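Local coordinates for uncharacterized protein (Pseudomonas aeruginosa PAO1, PDB 4R1D) that binds calcium and probably acts as a type VI secretion lipase of the alpha/beta hydrolase family, held in complex with the self-protection protein Tli4, at residues Leu326-Glu331 with Glu368-Thr373; Gly286-Tyr291 with Ala330-Gly335; Leu349-Gly354 with Tyr359-Asp364; Ser214-Ala219 with His415-Ala420. All coordinates share one frame; numbering follows the deposited sequence.

Contact 1. Residues Leu326-Glu331 with Glu368-Thr373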
# COMPACT_ATOMS: atom_id res chain seq x y z
N LEU A 326 -0.88 1.80 11.27
CA LEU A 326 -2.21 1.45 11.74
C LEU A 326 -2.19 0.84 13.15
O LEU A 326 -3.22 0.69 13.78
CB LEU A 326 -2.87 0.47 10.77
CG LEU A 326 -4.23 -0.13 11.15
CD1 LEU A 326 -5.28 0.98 11.23
CD2 LEU A 326 -4.67 -1.22 10.17
N ALA A 327 -1.00 0.48 13.63
CA ALA A 327 -0.90 -0.16 14.94
C ALA A 327 -1.41 0.78 16.03
O ALA A 327 -1.25 1.99 15.91
CB ALA A 327 0.53 -0.57 15.20
N PRO A 328 -2.04 0.23 17.09
CA PRO A 328 -2.51 1.12 18.17
C PRO A 328 -1.40 2.01 18.73
O PRO A 328 -0.27 1.56 18.94
CB PRO A 328 -3.02 0.13 19.24
CG PRO A 328 -3.52 -1.04 18.43
CD PRO A 328 -2.51 -1.16 17.26
N SER A 329 -1.72 3.28 18.97
CA SER A 329 -0.77 4.23 19.55
C SER A 329 -0.71 4.06 21.06
O SER A 329 -1.41 3.21 21.62
CB SER A 329 -1.21 5.64 19.22
OG SER A 329 -2.44 5.93 19.87
N ALA A 330 0.09 4.87 21.74
CA ALA A 330 0.10 4.84 23.21
C ALA A 330 -1.21 5.37 23.79
O ALA A 330 -1.58 5.03 24.92
CB ALA A 330 1.28 5.67 23.76
N GLU A 331 -1.91 6.20 23.03
CA GLU A 331 -3.15 6.85 23.48
C GLU A 331 -4.41 6.05 23.14
O GLU A 331 -5.51 6.37 23.58
CB GLU A 331 -3.26 8.25 22.87
CG GLU A 331 -2.24 9.25 23.38
CD GLU A 331 -0.86 9.08 22.74
OE1 GLU A 331 -0.79 8.68 21.55
OE2 GLU A 331 0.14 9.35 23.43
N GLU A 368 6.34 -2.94 24.73
CA GLU A 368 5.67 -4.06 25.37
C GLU A 368 5.15 -5.13 24.41
O GLU A 368 5.10 -6.30 24.74
CB GLU A 368 4.52 -3.56 26.25
CG GLU A 368 4.95 -2.64 27.36
CD GLU A 368 3.82 -2.36 28.31
OE1 GLU A 368 3.23 -3.34 28.79
OE2 GLU A 368 3.50 -1.18 28.54
N ILE A 369 4.78 -4.71 23.21
CA ILE A 369 4.16 -5.63 22.25
C ILE A 369 4.90 -5.66 20.92
O ILE A 369 5.35 -6.71 20.47
CB ILE A 369 2.69 -5.24 22.01
CG1 ILE A 369 1.91 -5.26 23.33
CG2 ILE A 369 2.04 -6.19 21.03
CD1 ILE A 369 0.49 -4.70 23.23
N TYR A 370 5.05 -4.49 20.28
CA TYR A 370 5.52 -4.47 18.89
C TYR A 370 6.96 -4.96 18.69
O TYR A 370 7.23 -5.67 17.73
CB TYR A 370 5.33 -3.09 18.24
CG TYR A 370 3.94 -2.53 18.40
CD1 TYR A 370 2.86 -3.38 18.59
CD2 TYR A 370 3.71 -1.16 18.36
CE1 TYR A 370 1.57 -2.88 18.75
CE2 TYR A 370 2.43 -0.64 18.52
CZ TYR A 370 1.36 -1.51 18.73
OH TYR A 370 0.10 -1.00 18.89
N LYS A 371 7.86 -4.58 19.60
CA LYS A 371 9.25 -5.04 19.53
C LYS A 371 9.51 -6.29 20.39
O LYS A 371 10.57 -6.90 20.29
CB LYS A 371 10.22 -3.91 19.92
CG LYS A 371 10.21 -2.75 18.91
CD LYS A 371 11.43 -1.85 19.07
CE LYS A 371 11.17 -0.75 20.07
NZ LYS A 371 12.30 0.22 20.18
N ASN A 372 8.54 -6.66 21.21
CA ASN A 372 8.65 -7.87 22.03
C ASN A 372 8.79 -9.13 21.17
O ASN A 372 7.98 -9.36 20.27
CB ASN A 372 7.44 -7.98 22.95
CG ASN A 372 7.54 -9.16 23.91
OD1 ASN A 372 7.39 -10.31 23.52
ND2 ASN A 372 7.75 -8.86 25.19
N THR A 373 9.83 -9.93 21.43
CA THR A 373 10.08 -11.11 20.62
C THR A 373 9.60 -12.41 21.24
O THR A 373 9.84 -13.49 20.67
CB THR A 373 11.58 -11.25 20.25
OG1 THR A 373 12.36 -11.37 21.44
CG2 THR A 373 12.05 -10.03 19.46
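Where A327 faces Y370, the backbones of loop 326-331 and segment 368-373 stay well apart, with 8.7 Å from CA of A327 to CA of Y370, so one long side chain has to bridge the gap. The tyrosine does this as an example of a ring used as a spacer, carrying a polar group from a helix to a main-chain carbonyl on a loop. Its CG lies anti to its own carbonyl carbon (chi1 -51°), which sends the ring out from helix 365-370 toward the loop. There the phenol OH of Y370 donates to O of P328 over a short 2.6 Å, in the carbonyl plane and on a lone pair, with a C=O...donor angle of 119°. The accepting oxygen sits at the ring edge, near the ring plane. OH of Y370 also rests against the pyrrolidine of P328, 3.1 Å from its CD. From an oblique direction, the methyl CB of A327 meets CZ of Y370 at 3.7 Å. A327 and P328 also pack on I290 of helix 289-296, and P328 touches W338 as well. Although N of P328 lies 3.1 Å from OH of Y370, the proline nitrogen has no hydrogen to give. Y370 and P328 are thus joined by one directed hydrogen bond, which satisfies a buried carbonyl amid largely apolar packing.

Contact 2. Residues Gly286-Tyr291 with Ala330-Gly335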
# COMPACT_ATOMS: atom_id res chain seq x y z
N GLY A 286 -5.35 4.12 15.69
CA GLY A 286 -4.91 2.81 15.26
C GLY A 286 -5.95 1.72 15.42
O GLY A 286 -7.13 2.02 15.61
N SER A 287 -5.52 0.46 15.31
CA SER A 287 -6.45 -0.67 15.33
C SER A 287 -5.77 -1.96 15.76
O SER A 287 -4.79 -2.39 15.15
CB SER A 287 -7.04 -0.89 13.94
OG SER A 287 -7.88 -2.04 13.93
N SER A 288 -6.30 -2.60 16.80
CA SER A 288 -5.80 -3.89 17.24
C SER A 288 -5.89 -4.98 16.16
O SER A 288 -5.27 -6.04 16.27
CB SER A 288 -6.54 -4.33 18.52
OG SER A 288 -7.94 -4.29 18.31
N THR A 289 -6.67 -4.75 15.10
CA THR A 289 -6.74 -5.77 14.06
C THR A 289 -5.38 -6.07 13.45
O THR A 289 -5.15 -7.19 13.00
CB THR A 289 -7.74 -5.42 12.92
OG1 THR A 289 -7.27 -4.27 12.19
CG2 THR A 289 -9.15 -5.19 13.46
N ILE A 290 -4.46 -5.11 13.45
CA ILE A 290 -3.14 -5.35 12.85
C ILE A 290 -2.43 -6.49 13.55
O ILE A 290 -1.69 -7.26 12.93
CB ILE A 290 -2.24 -4.08 12.81
CG1 ILE A 290 -1.01 -4.33 11.94
CG2 ILE A 290 -1.81 -3.67 14.21
CD1 ILE A 290 -0.03 -3.16 11.93
N TYR A 291 -2.66 -6.62 14.86
CA TYR A 291 -2.07 -7.74 15.59
C TYR A 291 -2.68 -9.06 15.13
O TYR A 291 -1.98 -10.02 14.88
CB TYR A 291 -2.26 -7.54 17.09
CG TYR A 291 -1.58 -8.57 17.95
CD1 TYR A 291 -2.14 -9.83 18.13
CD2 TYR A 291 -0.38 -8.29 18.60
CE1 TYR A 291 -1.54 -10.77 18.91
CE2 TYR A 291 0.24 -9.24 19.40
CZ TYR A 291 -0.36 -10.47 19.55
OH TYR A 291 0.24 -11.45 20.33
N ALA A 330 0.09 4.87 21.74
CA ALA A 330 0.10 4.84 23.21
C ALA A 330 -1.21 5.37 23.79
O ALA A 330 -1.58 5.03 24.92
CB ALA A 330 1.28 5.67 23.76
N GLU A 331 -1.91 6.20 23.03
CA GLU A 331 -3.15 6.85 23.48
C GLU A 331 -4.41 6.05 23.14
O GLU A 331 -5.51 6.37 23.58
CB GLU A 331 -3.26 8.25 22.87
CG GLU A 331 -2.24 9.25 23.38
CD GLU A 331 -0.86 9.08 22.74
OE1 GLU A 331 -0.79 8.68 21.55
OE2 GLU A 331 0.14 9.35 23.43
N TYR A 332 -4.24 5.02 22.33
CA TYR A 332 -5.34 4.16 21.92
C TYR A 332 -6.06 3.62 23.15
O TYR A 332 -5.41 3.17 24.08
CB TYR A 332 -4.71 3.00 21.15
CG TYR A 332 -5.61 1.91 20.64
CD1 TYR A 332 -6.22 2.02 19.39
CD2 TYR A 332 -5.78 0.73 21.35
CE1 TYR A 332 -6.99 1.00 18.89
CE2 TYR A 332 -6.55 -0.30 20.85
CZ TYR A 332 -7.16 -0.16 19.62
OH TYR A 332 -7.93 -1.17 19.12
N ARG A 333 -7.39 3.67 23.16
CA ARG A 333 -8.16 3.11 24.27
C ARG A 333 -7.79 3.82 25.57
O ARG A 333 -7.80 3.21 26.65
CB ARG A 333 -7.91 1.60 24.35
CG ARG A 333 -8.97 0.79 25.09
CD ARG A 333 -8.87 -0.68 24.72
NE ARG A 333 -9.75 -1.53 25.52
CZ ARG A 333 -10.01 -2.80 25.24
NH1 ARG A 333 -9.50 -3.38 24.15
NH2 ARG A 333 -10.81 -3.48 26.05
N GLU A 334 -7.46 5.10 25.46
CA GLU A 334 -7.07 5.92 26.60
C GLU A 334 -5.96 5.26 27.43
O GLU A 334 -5.92 5.38 28.65
CB GLU A 334 -8.30 6.24 27.48
CG GLU A 334 -9.42 7.03 26.76
CD GLU A 334 -10.72 7.10 27.56
OE1 GLU A 334 -11.17 6.06 28.08
OE2 GLU A 334 -11.32 8.20 27.65
N GLY A 335 -5.07 4.55 26.74
CA GLY A 335 -3.92 3.92 27.39
C GLY A 335 -4.20 2.57 28.02
O GLY A 335 -3.28 1.93 28.56
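Y332 reaches G286-S288 with the far end of its ring, and the one clear bond across the contact runs from backbone N of S288 to OH of Y332, 3.2 Å long with an N-H...acceptor angle of 150°. The phenol oxygen thus serves as an acceptor for a main-chain amide. Alongside this bond, O of G286 lies 3.4 Å from CE1 of Y332, at the ring edge and near its plane. OG of S288 also stands 3.2 Å from OH of Y332, but the stronger partner of that serine hydroxyl is O of W440. With CG of Y332 anti to its backbone N (chi1 178°), the side chain carries its hydroxyl across to the S288 amide.

One shell further out, the receiving loop is shaped by its own bonds. OG of S287 accepts from N of T289 at 3.2 Å, a capping bond at the turn leading into helix 289-296, and it is also bonded to O of T499. O of G286 accepts from S504 OG. Within 330-335, N of G335 bonds to O of Y332 at 3.0 Å, closing a turn that follows the tyrosine, while R333 forms salt bridges with D442 and D490. W338 meets the Y332 ring edge-to-face, and P501 and T285 pack against it. The contact accordingly lies between the loop that leads from central strand 274-280 into helix 289-296 and the loop that precedes strand 339-342.

Contact 3. Residues Leu349-Gly354 with Tyr359-Asp364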
# COMPACT_ATOMS: atom_id res chain seq x y z
N LEU A 349 -4.69 -13.82 33.05
CA LEU A 349 -3.61 -14.46 33.78
C LEU A 349 -2.75 -13.44 34.53
O LEU A 349 -2.87 -12.24 34.30
CB LEU A 349 -2.74 -15.26 32.81
CG LEU A 349 -3.46 -16.44 32.15
CD1 LEU A 349 -2.60 -17.08 31.05
CD2 LEU A 349 -3.83 -17.47 33.22
N LYS A 350 -1.89 -13.92 35.42
CA LYS A 350 -1.00 -13.05 36.19
C LYS A 350 0.44 -13.25 35.73
O LYS A 350 0.82 -14.38 35.40
CB LYS A 350 -1.10 -13.37 37.68
CG LYS A 350 -2.07 -12.50 38.47
CD LYS A 350 -3.40 -12.35 37.77
CE LYS A 350 -4.42 -11.66 38.67
NZ LYS A 350 -4.86 -12.55 39.79
N ASP A 351 1.23 -12.18 35.73
CA ASP A 351 2.65 -12.30 35.36
C ASP A 351 3.55 -12.54 36.57
O ASP A 351 3.07 -12.80 37.67
CB ASP A 351 3.14 -11.07 34.57
CG ASP A 351 3.13 -9.79 35.38
OD1 ASP A 351 2.99 -9.83 36.63
OD2 ASP A 351 3.27 -8.72 34.76
N ILE A 352 4.86 -12.45 36.34
CA ILE A 352 5.86 -12.74 37.35
C ILE A 352 5.67 -11.90 38.62
O ILE A 352 6.00 -12.34 39.72
CB ILE A 352 7.28 -12.49 36.79
CG1 ILE A 352 8.35 -13.07 37.72
CG2 ILE A 352 7.52 -11.01 36.54
CD1 ILE A 352 9.75 -13.00 37.13
N ASP A 353 5.14 -10.70 38.46
CA ASP A 353 4.91 -9.81 39.60
C ASP A 353 3.47 -9.85 40.09
O ASP A 353 3.07 -9.03 40.92
CB ASP A 353 5.31 -8.38 39.27
CG ASP A 353 6.80 -8.22 39.06
OD1 ASP A 353 7.57 -9.06 39.58
OD2 ASP A 353 7.21 -7.26 38.38
N GLY A 354 2.69 -10.80 39.59
CA GLY A 354 1.31 -10.96 40.02
C GLY A 354 0.36 -9.94 39.40
O GLY A 354 -0.76 -9.75 39.89
N TYR A 359 -2.02 -6.23 28.03
CA TYR A 359 -1.00 -5.36 27.46
C TYR A 359 -1.61 -4.32 26.52
O TYR A 359 -2.63 -4.60 25.89
CB TYR A 359 0.03 -6.22 26.72
CG TYR A 359 0.63 -7.30 27.59
CD1 TYR A 359 0.03 -8.55 27.70
CD2 TYR A 359 1.79 -7.07 28.32
CE1 TYR A 359 0.57 -9.55 28.52
CE2 TYR A 359 2.34 -8.06 29.14
CZ TYR A 359 1.72 -9.30 29.23
OH TYR A 359 2.26 -10.29 30.04
N PRO A 360 -1.01 -3.11 26.45
CA PRO A 360 0.14 -2.67 27.25
C PRO A 360 -0.22 -2.58 28.73
O PRO A 360 -1.36 -2.25 29.07
CB PRO A 360 0.42 -1.26 26.73
CG PRO A 360 -0.27 -1.17 25.42
CD PRO A 360 -1.46 -2.07 25.51
N GLN A 361 0.76 -2.86 29.59
CA GLN A 361 0.59 -2.76 31.04
C GLN A 361 0.98 -1.37 31.51
O GLN A 361 0.44 -0.86 32.51
CB GLN A 361 1.50 -3.78 31.74
CG GLN A 361 1.20 -5.24 31.44
CD GLN A 361 2.12 -6.17 32.21
OE1 GLN A 361 1.68 -7.08 32.92
NE2 GLN A 361 3.42 -5.93 32.09
N ASN A 362 1.90 -0.74 30.78
CA ASN A 362 2.34 0.61 31.15
C ASN A 362 2.34 1.59 29.98
O ASN A 362 3.25 2.40 29.82
CB ASN A 362 3.71 0.59 31.83
CG ASN A 362 4.07 1.94 32.43
OD1 ASN A 362 3.21 2.65 32.96
ND2 ASN A 362 5.34 2.32 32.33
N GLN A 363 1.29 1.50 29.17
CA GLN A 363 1.04 2.47 28.11
C GLN A 363 2.15 2.61 27.08
O GLN A 363 2.33 3.68 26.51
CB GLN A 363 0.70 3.83 28.70
CG GLN A 363 -0.47 3.81 29.67
CD GLN A 363 -0.68 5.15 30.33
OE1 GLN A 363 -0.47 5.29 31.54
NE2 GLN A 363 -1.06 6.14 29.55
N ASP A 364 2.88 1.53 26.84
CA ASP A 364 3.91 1.54 25.81
C ASP A 364 3.82 0.31 24.93
O ASP A 364 4.57 -0.65 25.10
CB ASP A 364 5.31 1.63 26.43
CG ASP A 364 6.40 1.88 25.40
OD1 ASP A 364 6.13 1.72 24.19
OD2 ASP A 364 7.54 2.21 25.80
O HOH W 1 4.19 -9.51 31.70
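D351 and Q361 approach from opposite directions, and their polar ends are where the two loops touch directly. As modelled, OD2 of D351 lies 2.9 Å from OE1 of Q361, although the orientation of the Q361 amide is uncertain. The carboxylate and amide planes are almost perpendicular, at 89°. Q361 reaches across because its chain is extended beyond CG.

Water provides a second, indirect link. One molecule donates to OD2 of D351 at 3.3 Å and is bonded to OH of Y359 at 2.7 Å, lying at the edge of the Y359 ring and in its plane. A hydrogen bond with R357 NE and a ring stack with Y376 position the Y359 hydroxyl that bonds this water, and so tie the bridge to strand 358-359.

Bonds within the loop settle the aspartate itself. CG of D351 sits between its backbone N and carbonyl carbon (chi1 66°), a turn of the side chain that brings OD1 of D351 back to N of D353 at 3.0 Å, forming an Asx turn; the backbone N of D353 meets OD1 from above the carboxylate plane. N of K355 bonds to the same oxygen. A type I beta turn runs from D351 to G354, with N of G354 on O of D351 at 2.8 Å.

One carboxylate thus divides its work at the protein surface: OD1 organises its own turn, while OD2 faces the neighbouring loop and receives the water held by the tyrosine.

Contact 4. Residues Ser214-Ala219 with His415-Ala420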
# COMPACT_ATOMS: atom_id res chain seq x y z
N SER A 214 5.17 5.79 4.65
CA SER A 214 4.63 6.52 5.80
C SER A 214 3.55 7.49 5.37
O SER A 214 3.68 8.18 4.37
CB SER A 214 5.72 7.30 6.54
OG SER A 214 5.16 7.93 7.68
N ASN A 215 2.49 7.57 6.16
CA ASN A 215 1.47 8.56 5.92
C ASN A 215 2.02 9.98 6.03
O ASN A 215 1.46 10.92 5.47
CB ASN A 215 0.28 8.31 6.85
CG ASN A 215 -0.37 6.98 6.56
OD1 ASN A 215 -0.27 6.03 7.34
ND2 ASN A 215 -0.99 6.89 5.39
N ARG A 216 3.13 10.12 6.75
CA ARG A 216 3.86 11.37 6.77
C ARG A 216 4.25 11.81 5.36
O ARG A 216 4.10 12.98 5.00
CB ARG A 216 5.11 11.25 7.63
CG ARG A 216 5.79 12.58 7.91
CD ARG A 216 7.18 12.39 8.49
NE ARG A 216 7.17 11.77 9.82
CZ ARG A 216 6.91 12.43 10.95
NH1 ARG A 216 6.62 13.73 10.91
NH2 ARG A 216 6.95 11.80 12.11
N GLN A 217 4.76 10.87 4.56
CA GLN A 217 5.18 11.20 3.20
C GLN A 217 3.98 11.33 2.26
O GLN A 217 3.97 12.15 1.34
CB GLN A 217 6.17 10.16 2.66
CG GLN A 217 6.59 10.45 1.24
CD GLN A 217 7.38 11.74 1.12
OE1 GLN A 217 8.28 12.00 1.92
NE2 GLN A 217 7.05 12.56 0.13
N SER A 218 2.94 10.52 2.49
CA SER A 218 1.74 10.62 1.68
C SER A 218 1.07 11.99 1.79
O SER A 218 0.44 12.48 0.84
CB SER A 218 0.76 9.49 2.02
OG SER A 218 1.27 8.24 1.57
N ALA A 219 1.17 12.60 2.96
CA ALA A 219 0.66 13.96 3.13
C ALA A 219 1.37 14.90 2.15
O ALA A 219 0.73 15.73 1.50
CB ALA A 219 0.87 14.45 4.56
N HIS A 415 3.06 8.77 15.47
CA HIS A 415 1.88 8.70 16.33
C HIS A 415 1.85 9.83 17.35
O HIS A 415 0.83 10.48 17.55
CB HIS A 415 1.85 7.39 17.10
CG HIS A 415 1.44 6.22 16.27
ND1 HIS A 415 1.59 4.92 16.70
CD2 HIS A 415 0.88 6.15 15.04
CE1 HIS A 415 1.14 4.10 15.77
NE2 HIS A 415 0.71 4.82 14.75
N GLY A 416 2.98 10.03 18.03
CA GLY A 416 3.09 11.07 19.04
C GLY A 416 2.87 12.47 18.48
O GLY A 416 2.17 13.28 19.09
N GLU A 417 3.48 12.77 17.34
CA GLU A 417 3.27 14.05 16.68
C GLU A 417 1.82 14.26 16.28
O GLU A 417 1.24 15.32 16.52
CB GLU A 417 4.15 14.19 15.45
CG GLU A 417 5.61 14.39 15.78
CD GLU A 417 6.39 14.84 14.57
OE1 GLU A 417 7.03 13.99 13.94
OE2 GLU A 417 6.35 16.05 14.23
N LEU A 418 1.22 13.24 15.66
CA LEU A 418 -0.17 13.36 15.26
C LEU A 418 -1.08 13.60 16.46
O LEU A 418 -1.98 14.42 16.40
CB LEU A 418 -0.65 12.12 14.50
CG LEU A 418 -0.58 12.02 12.97
CD1 LEU A 418 -1.38 10.78 12.53
CD2 LEU A 418 -1.09 13.26 12.26
N SER A 419 -0.87 12.85 17.53
CA SER A 419 -1.68 13.01 18.73
C SER A 419 -1.63 14.45 19.24
O SER A 419 -2.68 15.08 19.49
CB SER A 419 -1.22 12.04 19.82
OG SER A 419 -2.00 12.15 20.99
N ALA A 420 -0.42 14.98 19.40
CA ALA A 420 -0.23 16.34 19.92
C ALA A 420 -0.82 17.39 18.98
O ALA A 420 -1.39 18.39 19.44
CB ALA A 420 1.26 16.62 20.15
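An interhelical salt bridge between R216 and E417 joins the first turn of helix 215-238 to helix 400-421. The arginine grips end-on with two nitrogens, yet both go to one oxygen: NH2 of R216 to OE1 of E417 at 2.9 Å, and NH1 of R216 to the same OE1 at 3.1 Å. Neither bond is straight, the N-H...acceptor angle being 145° for the NH2 bond and smaller still for the other. OE1 lies close to the guanidinium plane, whereas both nitrogens come from one face of the carboxylate, NH2 on the anti side and NH1 from above the plane. The two flat groups are tilted 30° from each other, and the side chains cross at about a right angle. A bend at chi3 of R216 turns the guanidinium onto the acid, and the R216 side chain also packs on N413 and F414 of the partner helix.

Backbone N of R216 is held in turn by the N-cap S214, whose OG accepts from it at 3.1 Å and is itself bonded to E325. Forked onto a single oxygen, this is a one-atom grip in place of the side-by-side pairing of two nitrogens with two oxygens, and negative charge would probably be drawn toward OE1.

How the contacts relate
Following the chain, contact 4 opens first, at 214-219, and closes last, at 415-420, so its long loop encloses the other three. Contact 2 opens at 286-291. Contact 1 opens at 326-331, just before contact 2 closes at 330-335, so the two loops overlap at A330 and E331. Contact 1 closes at 368-373, and contact 3 is nested inside it, after contact 2 has closed. Physical links radiate from contact 1: L326 probably bonds through its carbonyl to S287 of contact 2, E368 probably bonds to Q361 and N362 of contact 3, and A327 packs on H415 of contact 4. Together they join helices 215-238, 289-296, 365-370 and 400-421 to the loops around strands 339-342 and 358-359.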